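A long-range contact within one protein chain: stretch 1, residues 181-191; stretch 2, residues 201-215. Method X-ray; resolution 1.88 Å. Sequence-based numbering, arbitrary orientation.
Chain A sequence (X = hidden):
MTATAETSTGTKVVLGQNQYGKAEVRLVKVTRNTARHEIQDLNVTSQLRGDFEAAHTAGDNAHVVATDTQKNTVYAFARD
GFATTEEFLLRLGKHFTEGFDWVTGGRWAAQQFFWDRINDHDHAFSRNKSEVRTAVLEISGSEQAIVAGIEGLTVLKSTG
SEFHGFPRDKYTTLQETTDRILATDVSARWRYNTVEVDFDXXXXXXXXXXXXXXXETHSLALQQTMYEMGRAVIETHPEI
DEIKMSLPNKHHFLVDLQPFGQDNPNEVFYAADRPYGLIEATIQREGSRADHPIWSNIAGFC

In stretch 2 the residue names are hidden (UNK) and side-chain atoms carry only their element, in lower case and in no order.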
# COMPACT_ATOMS: atom_id res chain seq x y z
N ILE A 181 -11.97 -3.49 -24.36
CA ILE A 181 -10.75 -4.01 -23.77
C ILE A 181 -11.19 -4.93 -22.63
O ILE A 181 -12.24 -4.71 -22.02
CB ILE A 181 -9.87 -2.87 -23.17
CG1 ILE A 181 -9.11 -2.15 -24.29
CG2 ILE A 181 -8.89 -3.43 -22.14
CD1 ILE A 181 -8.23 -1.01 -23.79
N LEU A 182 -10.42 -5.98 -22.38
CA LEU A 182 -10.72 -6.89 -21.28
C LEU A 182 -9.40 -6.99 -20.53
O LEU A 182 -8.45 -7.58 -21.03
CB LEU A 182 -11.14 -8.27 -21.80
CG LEU A 182 -11.40 -9.32 -20.70
CD1 LEU A 182 -12.53 -8.84 -19.80
CD2 LEU A 182 -11.75 -10.66 -21.33
N ALA A 183 -9.35 -6.38 -19.35
CA ALA A 183 -8.14 -6.39 -18.52
C ALA A 183 -8.48 -6.93 -17.15
O ALA A 183 -9.53 -6.61 -16.58
CB ALA A 183 -7.59 -4.97 -18.39
N THR A 184 -7.60 -7.76 -16.60
CA THR A 184 -7.85 -8.34 -15.29
C THR A 184 -6.55 -8.70 -14.60
O THR A 184 -5.48 -8.63 -15.19
CB THR A 184 -8.75 -9.61 -15.42
OG1 THR A 184 -9.13 -10.08 -14.12
CG2 THR A 184 -8.01 -10.72 -16.13
N ASP A 185 -6.66 -9.06 -13.32
CA ASP A 185 -5.50 -9.50 -12.54
C ASP A 185 -5.80 -10.97 -12.31
O ASP A 185 -6.79 -11.31 -11.67
CB ASP A 185 -5.44 -8.80 -11.17
CG ASP A 185 -5.14 -7.33 -11.28
OD1 ASP A 185 -4.30 -6.95 -12.12
OD2 ASP A 185 -5.73 -6.55 -10.50
N VAL A 186 -4.96 -11.84 -12.85
CA VAL A 186 -5.20 -13.26 -12.67
C VAL A 186 -4.84 -13.73 -11.27
O VAL A 186 -3.69 -13.63 -10.84
CB VAL A 186 -4.41 -14.10 -13.69
CG1 VAL A 186 -4.74 -15.58 -13.49
CG2 VAL A 186 -4.75 -13.67 -15.11
N SER A 187 -5.86 -14.21 -10.56
CA SER A 187 -5.70 -14.75 -9.22
C SER A 187 -6.36 -16.11 -9.33
O SER A 187 -7.58 -16.20 -9.51
CB SER A 187 -6.46 -13.92 -8.17
OG SER A 187 -5.73 -12.77 -7.80
N ALA A 188 -5.56 -17.17 -9.27
CA ALA A 188 -6.11 -18.51 -9.39
C ALA A 188 -5.48 -19.43 -8.37
O ALA A 188 -4.31 -19.28 -8.02
CB ALA A 188 -5.86 -19.05 -10.79
N ARG A 189 -6.27 -20.37 -7.87
CA ARG A 189 -5.78 -21.33 -6.90
C ARG A 189 -6.37 -22.69 -7.25
O ARG A 189 -7.57 -22.81 -7.51
CB ARG A 189 -6.18 -20.89 -5.49
CG ARG A 189 -5.24 -19.82 -4.95
CD ARG A 189 -5.82 -19.08 -3.76
NE ARG A 189 -4.85 -18.15 -3.19
CZ ARG A 189 -4.21 -17.20 -3.87
NH1 ARG A 189 -4.42 -17.04 -5.17
NH2 ARG A 189 -3.35 -16.40 -3.25
N TRP A 190 -5.52 -23.71 -7.28
CA TRP A 190 -5.96 -25.05 -7.62
C TRP A 190 -5.53 -26.07 -6.57
O TRP A 190 -4.43 -26.00 -6.01
CB TRP A 190 -5.44 -25.43 -9.02
CG TRP A 190 -3.95 -25.29 -9.21
CD1 TRP A 190 -3.01 -26.28 -9.07
CD2 TRP A 190 -3.22 -24.11 -9.59
NE1 TRP A 190 -1.76 -25.79 -9.34
CE2 TRP A 190 -1.86 -24.46 -9.66
CE3 TRP A 190 -3.60 -22.79 -9.87
CZ2 TRP A 190 -0.86 -23.54 -10.01
CZ3 TRP A 190 -2.61 -21.87 -10.22
CH2 TRP A 190 -1.25 -22.25 -10.29
N ARG A 191 -6.43 -27.00 -6.28
CA ARG A 191 -6.18 -28.03 -5.28
C ARG A 191 -5.77 -29.35 -5.90
O ARG A 191 -6.45 -29.88 -6.78
CB ARG A 191 -7.44 -28.24 -4.43
CG ARG A 191 -7.29 -29.31 -3.35
CD ARG A 191 -8.51 -29.35 -2.44
NE ARG A 191 -9.70 -29.86 -3.11
CZ ARG A 191 -9.91 -31.15 -3.39
NH1 ARG A 191 -9.00 -32.06 -3.06
NH2 ARG A 191 -11.02 -31.53 -4.00
N UNK A 201 6.85 -28.05 -12.52
CA UNK A 201 6.37 -28.30 -13.87
C UNK A 201 4.88 -28.01 -14.02
O UNK A 201 4.44 -27.44 -15.02
c UNK A 201 6.67 -29.74 -14.28
N UNK A 202 4.09 -28.40 -13.02
CA UNK A 202 2.65 -28.16 -13.09
C UNK A 202 2.36 -26.67 -12.97
O UNK A 202 1.51 -26.14 -13.69
c UNK A 202 1.90 -28.95 -12.00
c UNK A 202 2.06 -30.44 -12.25
c UNK A 202 0.42 -28.58 -12.01
N UNK A 203 3.05 -25.97 -12.07
CA UNK A 203 2.82 -24.53 -11.94
C UNK A 203 3.07 -23.85 -13.29
O UNK A 203 2.27 -23.03 -13.73
c UNK A 203 3.72 -23.92 -10.86
o UNK A 203 3.49 -18.22 -10.75
c UNK A 203 4.55 -21.63 -11.59
c UNK A 203 3.67 -22.40 -10.83
c UNK A 203 2.72 -21.74 -10.05
c UNK A 203 3.54 -19.60 -10.79
c UNK A 203 4.49 -20.24 -11.58
c UNK A 203 2.66 -20.35 -10.03
N UNK A 204 4.18 -24.20 -13.93
CA UNK A 204 4.51 -23.60 -15.23
C UNK A 204 3.45 -23.93 -16.27
O UNK A 204 3.05 -23.07 -17.06
c UNK A 204 5.88 -24.10 -15.70
N UNK A 205 2.99 -25.17 -16.28
CA UNK A 205 1.97 -25.58 -17.24
C UNK A 205 0.66 -24.85 -16.99
O UNK A 205 0.02 -24.37 -17.93
o UNK A 205 0.60 -27.45 -17.93
c UNK A 205 1.73 -27.09 -17.15
N UNK A 206 0.24 -24.79 -15.73
CA UNK A 206 -1.00 -24.13 -15.37
C UNK A 206 -0.95 -22.65 -15.77
O UNK A 206 -1.87 -22.14 -16.39
c UNK A 206 -1.64 -25.76 -13.56
c UNK A 206 -2.46 -23.41 -13.44
c UNK A 206 -1.30 -24.29 -13.86
N UNK A 207 0.15 -21.98 -15.43
CA UNK A 207 0.31 -20.57 -15.79
C UNK A 207 0.12 -20.41 -17.30
O UNK A 207 -0.62 -19.53 -17.76
c UNK A 207 3.47 -18.31 -15.46
c UNK A 207 4.12 -16.74 -17.26
n UNK A 207 3.87 -17.00 -15.98
c UNK A 207 2.05 -18.69 -15.89
c UNK A 207 1.70 -20.08 -15.38
n UNK A 207 4.03 -17.70 -18.17
n UNK A 207 4.47 -15.52 -17.63
N UNK A 208 0.78 -21.25 -18.08
CA UNK A 208 0.68 -21.18 -19.52
C UNK A 208 -0.73 -21.44 -20.05
O UNK A 208 -1.17 -20.80 -21.00
N UNK A 209 -1.43 -22.39 -19.44
CA UNK A 209 -2.79 -22.73 -19.87
C UNK A 209 -3.76 -21.58 -19.59
O UNK A 209 -4.66 -21.31 -20.39
c UNK A 209 -2.73 -25.64 -20.95
c UNK A 209 -2.49 -25.27 -19.50
c UNK A 209 -3.27 -24.00 -19.17
c UNK A 209 -2.91 -26.40 -18.57
N UNK A 210 -3.57 -20.92 -18.45
CA UNK A 210 -4.43 -19.80 -18.08
C UNK A 210 -4.21 -18.64 -19.04
O UNK A 210 -5.17 -18.03 -19.53
c UNK A 210 -5.98 -20.53 -15.46
c UNK A 210 -3.97 -19.76 -14.20
c UNK A 210 -4.47 -20.31 -15.52
c UNK A 210 -4.13 -19.34 -16.65
N UNK A 211 -2.95 -18.33 -19.31
CA UNK A 211 -2.60 -17.24 -20.21
C UNK A 211 -3.12 -17.52 -21.61
O UNK A 211 -3.64 -16.62 -22.28
c UNK A 211 -1.31 -15.27 -18.47
c UNK A 211 -1.08 -17.06 -20.24
c UNK A 211 -0.43 -15.84 -19.57
c UNK A 211 0.93 -16.25 -19.03
N UNK A 212 -2.98 -18.77 -22.05
CA UNK A 212 -3.42 -19.18 -23.38
C UNK A 212 -4.93 -19.06 -23.55
O UNK A 212 -5.40 -18.54 -24.55
c UNK A 212 -3.59 -23.23 -26.45
c UNK A 212 -3.05 -22.63 -25.16
c UNK A 212 -3.46 -21.18 -24.99
c UNK A 212 -2.99 -20.62 -23.65
n UNK A 212 -3.07 -22.52 -27.65
N UNK A 213 -5.68 -19.56 -22.57
CA UNK A 213 -7.14 -19.50 -22.63
C UNK A 213 -7.61 -18.05 -22.58
O UNK A 213 -8.54 -17.66 -23.29
c UNK A 213 -7.75 -20.29 -21.49
N UNK A 214 -6.97 -17.24 -21.74
CA UNK A 214 -7.35 -15.85 -21.64
C UNK A 214 -7.14 -15.14 -22.98
O UNK A 214 -8.02 -14.42 -23.46
c UNK A 214 -8.14 -11.72 -20.02
c UNK A 214 -7.24 -10.88 -20.67
c UNK A 214 -5.85 -12.79 -21.19
c UNK A 214 -6.75 -13.64 -20.55
c UNK A 214 -6.09 -11.41 -21.26
c UNK A 214 -7.89 -13.09 -19.96
c UNK A 214 -6.53 -15.13 -20.56
N UNK A 215 -5.98 -15.36 -23.59
CA UNK A 215 -5.64 -14.70 -24.85
C UNK A 215 -6.36 -15.19 -26.11
O UNK A 215 -6.73 -14.38 -26.96
c UNK A 215 -4.14 -14.77 -25.07

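Position 201 carries one side-chain carbon and lies out of reach of the strand. It is Ala201.

Position 202 has three carbons, one bearing the other two. One branch carbon of this beta-branched fork comes to 4.4 Å from NE1 of Trp190. It is Val202.

Position 203 has one carbon, then a six-carbon ring bearing an oxygen. A ring carbon of position 203 lies 4.0 Å from CZ2 of Trp190, at the edge of the indole. The phenol makes it Tyr203, and the carbon is CD2. The hydroxyl is hydrogen-bonded elsewhere in the structure.

Position 204 has a single carbon, which points away from the strand. It is Ala204.

Position 205 has one carbon and one oxygen and touches nothing on stretch 1. It is Ser205.

Position 206 again shows three carbons, forked at the first, and points toward the strand. One branch carbon is 3.6 Å from CH2 of Trp190 and sits over the face of the six-membered ring, a CH-pi contact. It is Val206, and the carbon is CG1.

Position 207 has three carbons, a nitrogen, then a carbon holding two more nitrogens. CA-to-CB points sideways and the end of the side chain leads away from the strand. The guanidinium identifies Arg207.

Position 208 has no side-chain atoms, and nothing of stretch 1 lies near it. It is Gly208.

Position 209 has four carbons, forked at the second, and is out of reach. It is Leu209.

Position 210 has the same four-carbon fork but points toward the strand. One terminal carbon lies 4.0 Å from CB of Ala188 and 4.3 Å from CG1 of Val186. It is Leu210, and the carbon is CD1.

Position 211 also has four carbons forked at the second. It starts sideways, and its end comes nearer without making a close contact. It is Leu211.

Position 212 has four carbons in a row ending in nitrogen, exposed and out of reach. It is Lys212.

Position 213 has one carbon and makes no contact with stretch 1. It is Ala213.

Position 214 has one carbon, then a six-carbon ring with no oxygen. One ring carbon is 4.0 Å from both CD2 of Leu182 and CG2 of Thr184. Another is 3.5 Å from the Leu182 backbone O, which approaches the ring edge. It is Phe214; the carbons are CE1 and CZ.

Position 215 has one carbon, out of reach. It is Ala215.

The contact is mainly side-chain packing, with no hydrogen bond between the stretches. Alternate strand residues, Leu182 to Trp190, point toward the helix. They meet Val206, Leu210 and Phe214, spaced four apart and so along one helical face; Val202 and Tyr203 also touch Trp190. The strand and the helix run in roughly opposing directions (138°), so Phe214 packs near Leu182 and Val206 near Trp190.

Stretch 2 201-215: AVYASVRGLLLKAFA
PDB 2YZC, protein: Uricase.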